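Local coordinates for leucine aminopeptidase (Legionella pneumophila, PDB 5GNE), which probably removes amino acids one at a time from the amino end of peptides, as a zinc-dependent aminopeptidase of the M28 family, at residues E18-K23 with T45-K50; A28-F33 with K77-L82. All coordinates share one frame; numbering follows the deposited sequence.

Contact 1 (E18-K23 with T45-K50); sequences EQLKDK and TNTLQK
Q19 and T47 mark the closest approach of the two backbones, their CA atoms 7.7 Å apart, so that helix 14-20 meets helix 42-55 through aliphatic carbons without a hydrogen bond between the segments. T47 comes to the middle of the gap with its methyl foremost. With CG2 anti to the backbone N, that methyl faces the partner helix, while OG1 turns back along its own helix to a weak hydrogen bond with the carbonyl of N43. T47 CG2 rests against the CB of Q19 at 4.2 Å. It also touches the tip of L20, whose CD2 lies 4.1 Å from T47 CG2 as the two side chains run antiparallel alongside one another. The other branch of L20 does different work: its CD1 meets L48 CD2 at 3.8 Å, the two buried leucines crossing at about a right angle. On the exposed side, K21 NZ forms a salt bridge to E18 OE1 within its own segment, its hydrogen bond weak. Both helices belong to a βαββαβ unit with strand order 2-3-1-4, the ferredoxin-like arrangement; around the contact, Q19 also touches M51 of helix 42-55, and L48 continues the apolar packing to Y58.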
ATOM      1  N   GLU A  18      26.260  -6.539  -1.413  1.00 49.74           N
ATOM      2  CA  GLU A  18      27.396  -7.190  -2.056  1.00 51.31           C
ATOM      3  C   GLU A  18      27.247  -7.200  -3.572  1.00 48.15           C
ATOM      4  O   GLU A  18      28.244  -7.212  -4.290  1.00 56.69           O
ATOM      5  CB  GLU A  18      27.583  -8.614  -1.528  1.00 39.99           C
ATOM      6  CG  GLU A  18      27.919  -8.631  -0.045  1.00 42.18           C
ATOM      7  CD  GLU A  18      29.278  -8.004   0.259  1.00 50.66           C
ATOM      8  OE1 GLU A  18      30.182  -8.116  -0.585  1.00 63.30           O
ATOM      9  OE2 GLU A  18      29.450  -7.413   1.341  1.00 52.23           O
ATOM     10  N   GLN A  19      26.008  -7.177  -4.057  1.00 45.12           N
ATOM     11  CA  GLN A  19      25.746  -7.039  -5.493  1.00 46.47           C
ATOM     12  C   GLN A  19      25.899  -5.592  -6.002  1.00 56.39           C
ATOM     13  O   GLN A  19      25.901  -5.350  -7.208  1.00 69.79           O
ATOM     14  CB  GLN A  19      24.326  -7.531  -5.828  1.00 51.80           C
ATOM     15  CG  GLN A  19      24.048  -8.994  -5.484  1.00 63.75           C
ATOM     16  CD  GLN A  19      25.088  -9.926  -6.057  1.00 69.30           C
ATOM     17  OE1 GLN A  19      25.437  -9.834  -7.234  1.00 74.62           O
ATOM     18  NE2 GLN A  19      25.641 -10.788  -5.207  1.00 65.98           N
ATOM     19  N   LEU A  20      25.997  -4.627  -5.096  1.00 48.71           N
ATOM     20  CA  LEU A  20      25.989  -3.216  -5.490  1.00 52.28           C
ATOM     21  C   LEU A  20      27.257  -2.478  -5.093  1.00 54.21           C
ATOM     22  O   LEU A  20      27.410  -1.295  -5.417  1.00 60.57           O
ATOM     23  CB  LEU A  20      24.783  -2.481  -4.888  1.00 49.41           C
ATOM     24  CG  LEU A  20      23.421  -2.912  -5.409  1.00 46.94           C
ATOM     25  CD1 LEU A  20      22.325  -2.267  -4.586  1.00 42.90           C
ATOM     26  CD2 LEU A  20      23.296  -2.551  -6.866  1.00 46.44           C
ATOM     27  N   LYS A  21      28.089  -3.152  -4.305  1.00 54.20           N
ATOM     28  CA  LYS A  21      29.320  -2.611  -3.722  1.00 50.69           C
ATOM     29  C   LYS A  21      30.080  -1.652  -4.616  1.00 56.73           C
ATOM     30  O   LYS A  21      30.420  -0.549  -4.214  1.00 56.04           O
ATOM     31  CB  LYS A  21      30.259  -3.762  -3.366  1.00 59.69           C
ATOM     32  CG  LYS A  21      30.671  -3.825  -1.922  1.00 65.98           C
ATOM     33  CD  LYS A  21      31.884  -4.732  -1.748  1.00 69.68           C
ATOM     34  CE  LYS A  21      31.691  -6.063  -2.437  1.00 74.50           C
ATOM     35  NZ  LYS A  21      32.751  -7.026  -2.023  1.00 85.98           N
ATOM     36  N   ASP A  22      30.376  -2.112  -5.824  1.00 65.00           N
ATOM     37  CA  ASP A  22      31.269  -1.394  -6.719  1.00 61.08           C
ATOM     38  C   ASP A  22      30.656  -0.108  -7.241  1.00 56.44           C
ATOM     39  O   ASP A  22      31.377   0.761  -7.728  1.00 56.59           O
ATOM     40  CB  ASP A  22      31.732  -2.314  -7.850  1.00 69.24           C
ATOM     41  CG  ASP A  22      32.651  -3.427  -7.346  1.00 80.36           C
ATOM     42  OD1 ASP A  22      33.320  -3.224  -6.306  1.00 78.19           O
ATOM     43  OD2 ASP A  22      32.690  -4.513  -7.960  1.00 90.58           O
ATOM     44  N   LYS A  23      29.336   0.018  -7.158  1.00 58.53           N
ATOM     45  CA  LYS A  23      28.693   1.243  -7.622  1.00 57.16           C
ATOM     46  C   LYS A  23      28.177   2.109  -6.464  1.00 60.01           C
ATOM     47  O   LYS A  23      27.642   3.192  -6.676  1.00 65.82           O
ATOM     48  CB  LYS A  23      27.562   0.916  -8.598  1.00 59.53           C
ATOM     49  CG  LYS A  23      27.970   0.029  -9.778  1.00 66.20           C
ATOM     50  CD  LYS A  23      27.186   0.414 -11.035  1.00 84.16           C
ATOM     51  CE  LYS A  23      27.425  -0.515 -12.232  1.00 85.75           C
ATOM     52  NZ  LYS A  23      26.240  -0.528 -13.167  1.00 83.20           N
ATOM     53  N   THR A  45      18.729  -0.393 -11.339  1.00 56.75           N
ATOM     54  CA  THR A  45      17.333  -0.821 -11.217  1.00 50.83           C
ATOM     55  C   THR A  45      17.192  -2.303 -11.557  1.00 61.55           C
ATOM     56  O   THR A  45      16.504  -3.044 -10.852  1.00 71.31           O
ATOM     57  CB  THR A  45      16.386   0.003 -12.111  1.00 56.29           C
ATOM     58  OG1 THR A  45      16.378   1.376 -11.684  1.00 54.68           O
ATOM     59  CG2 THR A  45      14.951  -0.540 -12.026  1.00 48.29           C
ATOM     60  N   ASN A  46      17.861  -2.747 -12.617  1.00 65.33           N
ATOM     61  CA  ASN A  46      17.743  -4.138 -13.047  1.00 63.56           C
ATOM     62  C   ASN A  46      18.346  -5.097 -12.044  1.00 65.77           C
ATOM     63  O   ASN A  46      17.838  -6.207 -11.855  1.00 62.63           O
ATOM     64  CB  ASN A  46      18.381  -4.343 -14.419  1.00 74.11           C
ATOM     65  CG  ASN A  46      17.519  -3.795 -15.548  1.00 85.10           C
ATOM     66  OD1 ASN A  46      17.985  -3.022 -16.383  1.00 91.92           O
ATOM     67  ND2 ASN A  46      16.247  -4.177 -15.560  1.00 84.24           N
ATOM     68  N   THR A  47      19.451  -4.684 -11.427  1.00 62.02           N
ATOM     69  CA  THR A  47      20.080  -5.505 -10.401  1.00 56.87           C
ATOM     70  C   THR A  47      19.133  -5.642  -9.221  1.00 47.59           C
ATOM     71  O   THR A  47      18.883  -6.735  -8.713  1.00 43.88           O
ATOM     72  CB  THR A  47      21.397  -4.903  -9.910  1.00 62.29           C
ATOM     73  OG1 THR A  47      22.238  -4.623 -11.037  1.00 69.99           O
ATOM     74  CG2 THR A  47      22.106  -5.873  -8.958  1.00 45.61           C
ATOM     75  N   LEU A  48      18.603  -4.515  -8.784  1.00 45.20           N
ATOM     76  CA  LEU A  48      17.652  -4.525  -7.691  1.00 47.24           C
ATOM     77  C   LEU A  48      16.515  -5.481  -7.982  1.00 47.87           C
ATOM     78  O   LEU A  48      16.153  -6.301  -7.142  1.00 50.62           O
ATOM     79  CB  LEU A  48      17.112  -3.121  -7.440  1.00 45.91           C
ATOM     80  CG  LEU A  48      18.193  -2.178  -6.896  1.00 41.74           C
ATOM     81  CD1 LEU A  48      17.741  -0.720  -6.948  1.00 38.77           C
ATOM     82  CD2 LEU A  48      18.603  -2.584  -5.484  1.00 37.39           C
ATOM     83  N   GLN A  49      16.007  -5.453  -9.208  1.00 55.23           N
ATOM     84  CA  GLN A  49      14.829  -6.250  -9.513  1.00 48.99           C
ATOM     85  C   GLN A  49      15.189  -7.712  -9.552  1.00 48.56           C
ATOM     86  O   GLN A  49      14.449  -8.567  -9.098  1.00 60.89           O
ATOM     87  CB  GLN A  49      14.221  -5.825 -10.858  1.00 53.40           C
ATOM     88  CG  GLN A  49      13.386  -4.560 -10.810  1.00 70.43           C
ATOM     89  CD  GLN A  49      12.555  -4.434  -9.545  1.00 88.24           C
ATOM     90  OE1 GLN A  49      11.761  -5.312  -9.212  1.00 99.08           O
ATOM     91  NE2 GLN A  49      12.742  -3.329  -8.830  1.00 95.41           N
ATOM     92  N   LYS A  50      16.350  -7.999 -10.104  1.00 52.19           N
ATOM     93  CA  LYS A  50      16.785  -9.371 -10.270  1.00 53.27           C
ATOM     94  C   LYS A  50      17.162 -10.036  -8.936  1.00 54.64           C
ATOM     95  O   LYS A  50      16.945 -11.238  -8.762  1.00 54.37           O
ATOM     96  CB  LYS A  50      17.962  -9.372 -11.253  1.00 60.90           C
ATOM     97  CG  LYS A  50      18.528 -10.710 -11.675  1.00 69.28           C
ATOM     98  CD  LYS A  50      19.654 -10.443 -12.689  1.00 82.59           C
ATOM     99  CE  LYS A  50      20.797 -11.450 -12.591  1.00 93.77           C
ATOM    100  NZ  LYS A  50      21.999 -11.004 -13.358  1.00 96.21           N
TER

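Contact 2 (A28-F33 with K77-L82); sequences AQSDHF and KLLDKL
L79 of helix 75-81 presses into the turn of the β-hairpin formed by strands 25-29 and 33-38, a case of one leucine filling the seam between a helix and the end of a sheet. Its CG is anti to the backbone N (chi1 173°), which carries the branch away from the helix and toward the hairpin. CB and CG make no close approach themselves; the two methyls do the touching. L79 CD1 takes the F33 side, lying 3.8 Å from F33 CB. L79 CD2 settles on the backbone where the hairpin closes: it is 3.5 Å from S30 N and 3.7 Å from F33 O. Those two polar atoms are joined by the short backbone bond from S30 N to F33 O, so the methyl covers a pair already satisfied. L79 CD2 also reaches the S30 side chain, 3.9 Å from S30 CB, and more loosely A28, 4.3 Å from A28 CB. A28 points toward the helix whereas the CB of Q29 points away from it, and the Q29 side chain touches N14 and Y17 of helix 14-20; the two helices thus flank this strand on opposite faces. Past CB the F33 ring swings clear of L79 and meets the ring of Y313 with the planes at about 50°. S30 OG helps hold the turn, an ST motif and ST turn combined: it accepts from F33 N at 2.9 Å (N-H...O angle 159°). A second, less straight bond reaches S30 OG from H32 N at 3.2 Å.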
ATOM      1  N   ALA A  28      26.763   3.549   6.406  1.00 39.62           N
ATOM      2  CA  ALA A  28      26.719   2.829   7.673  1.00 33.73           C
ATOM      3  C   ALA A  28      26.346   1.391   7.367  1.00 41.53           C
ATOM      4  O   ALA A  28      25.750   1.113   6.335  1.00 44.68           O
ATOM      5  CB  ALA A  28      25.721   3.452   8.631  1.00 33.09           C
ATOM      6  N   GLN A  29      26.730   0.478   8.247  1.00 38.98           N
ATOM      7  CA  GLN A  29      26.469  -0.939   8.065  1.00 39.43           C
ATOM      8  C   GLN A  29      26.233  -1.650   9.372  1.00 38.57           C
ATOM      9  O   GLN A  29      26.823  -1.292  10.362  1.00 45.36           O
ATOM     10  CB  GLN A  29      27.630  -1.607   7.339  1.00 45.23           C
ATOM     11  CG  GLN A  29      27.250  -2.921   6.649  1.00 47.10           C
ATOM     12  CD  GLN A  29      28.358  -3.429   5.766  1.00 41.25           C
ATOM     13  OE1 GLN A  29      29.470  -3.672   6.234  1.00 43.26           O
ATOM     14  NE2 GLN A  29      28.067  -3.586   4.472  1.00 39.34           N
ATOM     15  N   SER A  30      25.341  -2.643   9.367  1.00 43.41           N
ATOM     16  CA  SER A  30      25.097  -3.515  10.526  1.00 36.44           C
ATOM     17  C   SER A  30      25.391  -4.964  10.133  1.00 37.84           C
ATOM     18  O   SER A  30      25.819  -5.226   9.025  1.00 43.34           O
ATOM     19  CB  SER A  30      23.653  -3.387  11.016  1.00 48.92           C
ATOM     20  OG  SER A  30      22.733  -4.019  10.108  1.00 52.58           O
ATOM     21  N   ASP A  31      25.174  -5.918  11.024  1.00 42.83           N
ATOM     22  CA  ASP A  31      25.398  -7.312  10.656  1.00 48.18           C
ATOM     23  C   ASP A  31      24.483  -7.745   9.480  1.00 45.86           C
ATOM     24  O   ASP A  31      24.844  -8.659   8.744  1.00 43.89           O
ATOM     25  CB  ASP A  31      25.270  -8.242  11.871  1.00 58.64           C
ATOM     26  CG  ASP A  31      23.911  -8.197  12.528  1.00 75.64           C
ATOM     27  OD1 ASP A  31      23.205  -7.182  12.395  1.00 88.43           O
ATOM     28  OD2 ASP A  31      23.571  -9.177  13.230  1.00 81.02           O
ATOM     29  N   HIS A  32      23.315  -7.114   9.318  1.00 39.28           N
ATOM     30  CA  HIS A  32      22.349  -7.525   8.280  1.00 41.55           C
ATOM     31  C   HIS A  32      22.025  -6.481   7.183  1.00 44.45           C
ATOM     32  O   HIS A  32      21.637  -6.862   6.071  1.00 42.15           O
ATOM     33  CB  HIS A  32      21.033  -7.945   8.933  1.00 35.70           C
ATOM     34  CG  HIS A  32      21.173  -9.118   9.853  1.00 61.29           C
ATOM     35  ND1 HIS A  32      21.657 -10.338   9.427  1.00 54.53           N
ATOM     36  CD2 HIS A  32      20.864  -9.270  11.163  1.00 57.64           C
ATOM     37  CE1 HIS A  32      21.664 -11.184  10.445  1.00 55.69           C
ATOM     38  NE2 HIS A  32      21.184 -10.563  11.506  1.00 53.42           N
ATOM     39  N   PHE A  33      22.197  -5.188   7.458  1.00 44.27           N
ATOM     40  CA  PHE A  33      21.809  -4.172   6.478  1.00 41.86           C
ATOM     41  C   PHE A  33      22.892  -3.127   6.260  1.00 47.13           C
ATOM     42  O   PHE A  33      23.781  -2.927   7.126  1.00 44.42           O
ATOM     43  CB  PHE A  33      20.495  -3.483   6.890  1.00 30.46           C
ATOM     44  CG  PHE A  33      19.310  -4.421   6.944  1.00 32.48           C
ATOM     45  CD1 PHE A  33      18.553  -4.673   5.818  1.00 38.74           C
ATOM     46  CD2 PHE A  33      18.984  -5.079   8.118  1.00 34.07           C
ATOM     47  CE1 PHE A  33      17.472  -5.552   5.861  1.00 42.21           C
ATOM     48  CE2 PHE A  33      17.910  -5.964   8.177  1.00 32.50           C
ATOM     49  CZ  PHE A  33      17.151  -6.201   7.044  1.00 31.72           C
ATOM     50  N   LYS A  77      21.941   5.071  14.011  1.00 44.38           N
ATOM     51  CA  LYS A  77      20.642   5.024  14.659  1.00 46.37           C
ATOM     52  C   LYS A  77      19.554   4.943  13.583  1.00 45.80           C
ATOM     53  O   LYS A  77      18.555   4.217  13.729  1.00 48.24           O
ATOM     54  CB  LYS A  77      20.421   6.222  15.569  1.00 42.03           C
ATOM     55  CG  LYS A  77      19.242   5.979  16.526  1.00 48.98           C
ATOM     56  CD  LYS A  77      18.971   7.199  17.373  1.00 68.27           C
ATOM     57  CE  LYS A  77      19.936   7.337  18.523  1.00 73.12           C
ATOM     58  NZ  LYS A  77      19.487   8.440  19.409  1.00 79.21           N
ATOM     59  N   LEU A  78      19.772   5.657  12.487  1.00 35.97           N
ATOM     60  CA  LEU A  78      18.855   5.607  11.359  1.00 39.89           C
ATOM     61  C   LEU A  78      18.764   4.176  10.827  1.00 44.55           C
ATOM     62  O   LEU A  78      17.677   3.618  10.644  1.00 50.72           O
ATOM     63  CB  LEU A  78      19.318   6.554  10.258  1.00 38.92           C
ATOM     64  CG  LEU A  78      18.457   6.505   8.993  1.00 48.23           C
ATOM     65  CD1 LEU A  78      17.246   7.419   9.108  1.00 45.33           C
ATOM     66  CD2 LEU A  78      19.292   6.907   7.785  1.00 42.23           C
ATOM     67  N   LEU A  79      19.932   3.595  10.584  1.00 38.54           N
ATOM     68  CA  LEU A  79      20.020   2.273  10.031  1.00 34.55           C
ATOM     69  C   LEU A  79      19.353   1.243  10.937  1.00 45.52           C
ATOM     70  O   LEU A  79      18.579   0.396  10.470  1.00 49.04           O
ATOM     71  CB  LEU A  79      21.485   1.906   9.783  1.00 37.08           C
ATOM     72  CG  LEU A  79      21.633   0.433   9.348  1.00 40.11           C
ATOM     73  CD1 LEU A  79      20.864   0.174   8.032  1.00 31.13           C
ATOM     74  CD2 LEU A  79      23.095   0.065   9.183  1.00 38.43           C
ATOM     75  N   ASP A  80      19.617   1.335  12.235  1.00 41.73           N
ATOM     76  CA  ASP A  80      19.013   0.408  13.192  1.00 46.24           C
ATOM     77  C   ASP A  80      17.495   0.547  13.263  1.00 44.99           C
ATOM     78  O   ASP A  80      16.771  -0.450  13.254  1.00 53.37           O
ATOM     79  CB  ASP A  80      19.620   0.590  14.595  1.00 60.89           C
ATOM     80  CG  ASP A  80      18.888  -0.220  15.660  1.00 86.16           C
ATOM     81  OD1 ASP A  80      19.082  -1.456  15.716  1.00 99.09           O
ATOM     82  OD2 ASP A  80      18.109   0.374  16.436  1.00 97.03           O
ATOM     83  N   LYS A  81      17.004   1.774  13.333  1.00 34.55           N
ATOM     84  CA  LYS A  81      15.592   1.967  13.589  1.00 45.96           C
ATOM     85  C   LYS A  81      14.721   1.701  12.359  1.00 43.33           C
ATOM     86  O   LYS A  81      13.558   1.346  12.512  1.00 45.59           O
ATOM     87  CB  LYS A  81      15.347   3.395  14.120  1.00 50.73           C
ATOM     88  CG  LYS A  81      14.605   3.441  15.474  1.00 71.45           C
ATOM     89  CD  LYS A  81      15.505   3.068  16.678  1.00 82.71           C
ATOM     90  CE  LYS A  81      14.849   3.414  18.029  1.00 87.17           C
ATOM     91  NZ  LYS A  81      14.984   2.319  19.043  1.00 90.85           N
ATOM     92  N   LEU A  82      15.273   1.829  11.150  1.00 40.96           N
ATOM     93  CA  LEU A  82      14.509   1.512   9.938  1.00 35.45           C
ATOM     94  C   LEU A  82      14.667   0.025   9.528  1.00 42.18           C
ATOM     95  O   LEU A  82      14.130  -0.379   8.495  1.00 42.49           O
ATOM     96  CB  LEU A  82      14.929   2.408   8.767  1.00 33.68           C
ATOM     97  CG  LEU A  82      14.817   3.934   8.899  1.00 43.96           C
ATOM     98  CD1 LEU A  82      15.081   4.648   7.576  1.00 29.94           C
ATOM     99  CD2 LEU A  82      13.464   4.353   9.467  1.00 46.88           C
TER

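Overall arrangement
Contact 1 joins the two helices of the small antiparallel domain, and contact 2 joins a third helix, 75-81, to the hairpin at the edge of its sheet. With helices 14-20 and 75-81 on opposite sides of strand 25-29, the pair illustrates how helices pack on both faces of one sheet. Their centres lie 19 Å apart and their nearest atoms about 5 Å apart, without touching. The segments alternate along the chain: helix 14-20 leads directly into strand 25-29. Only contact 1 comes near the metal centre: the side chain of L48 is about 9 Å from that of the zinc ligand E239 and about 12 Å from a bound zinc ion. Contact 2 is remote from the zinc site. This placement is consistent with a domain that could restrict access to the active site, as autoinhibition would require.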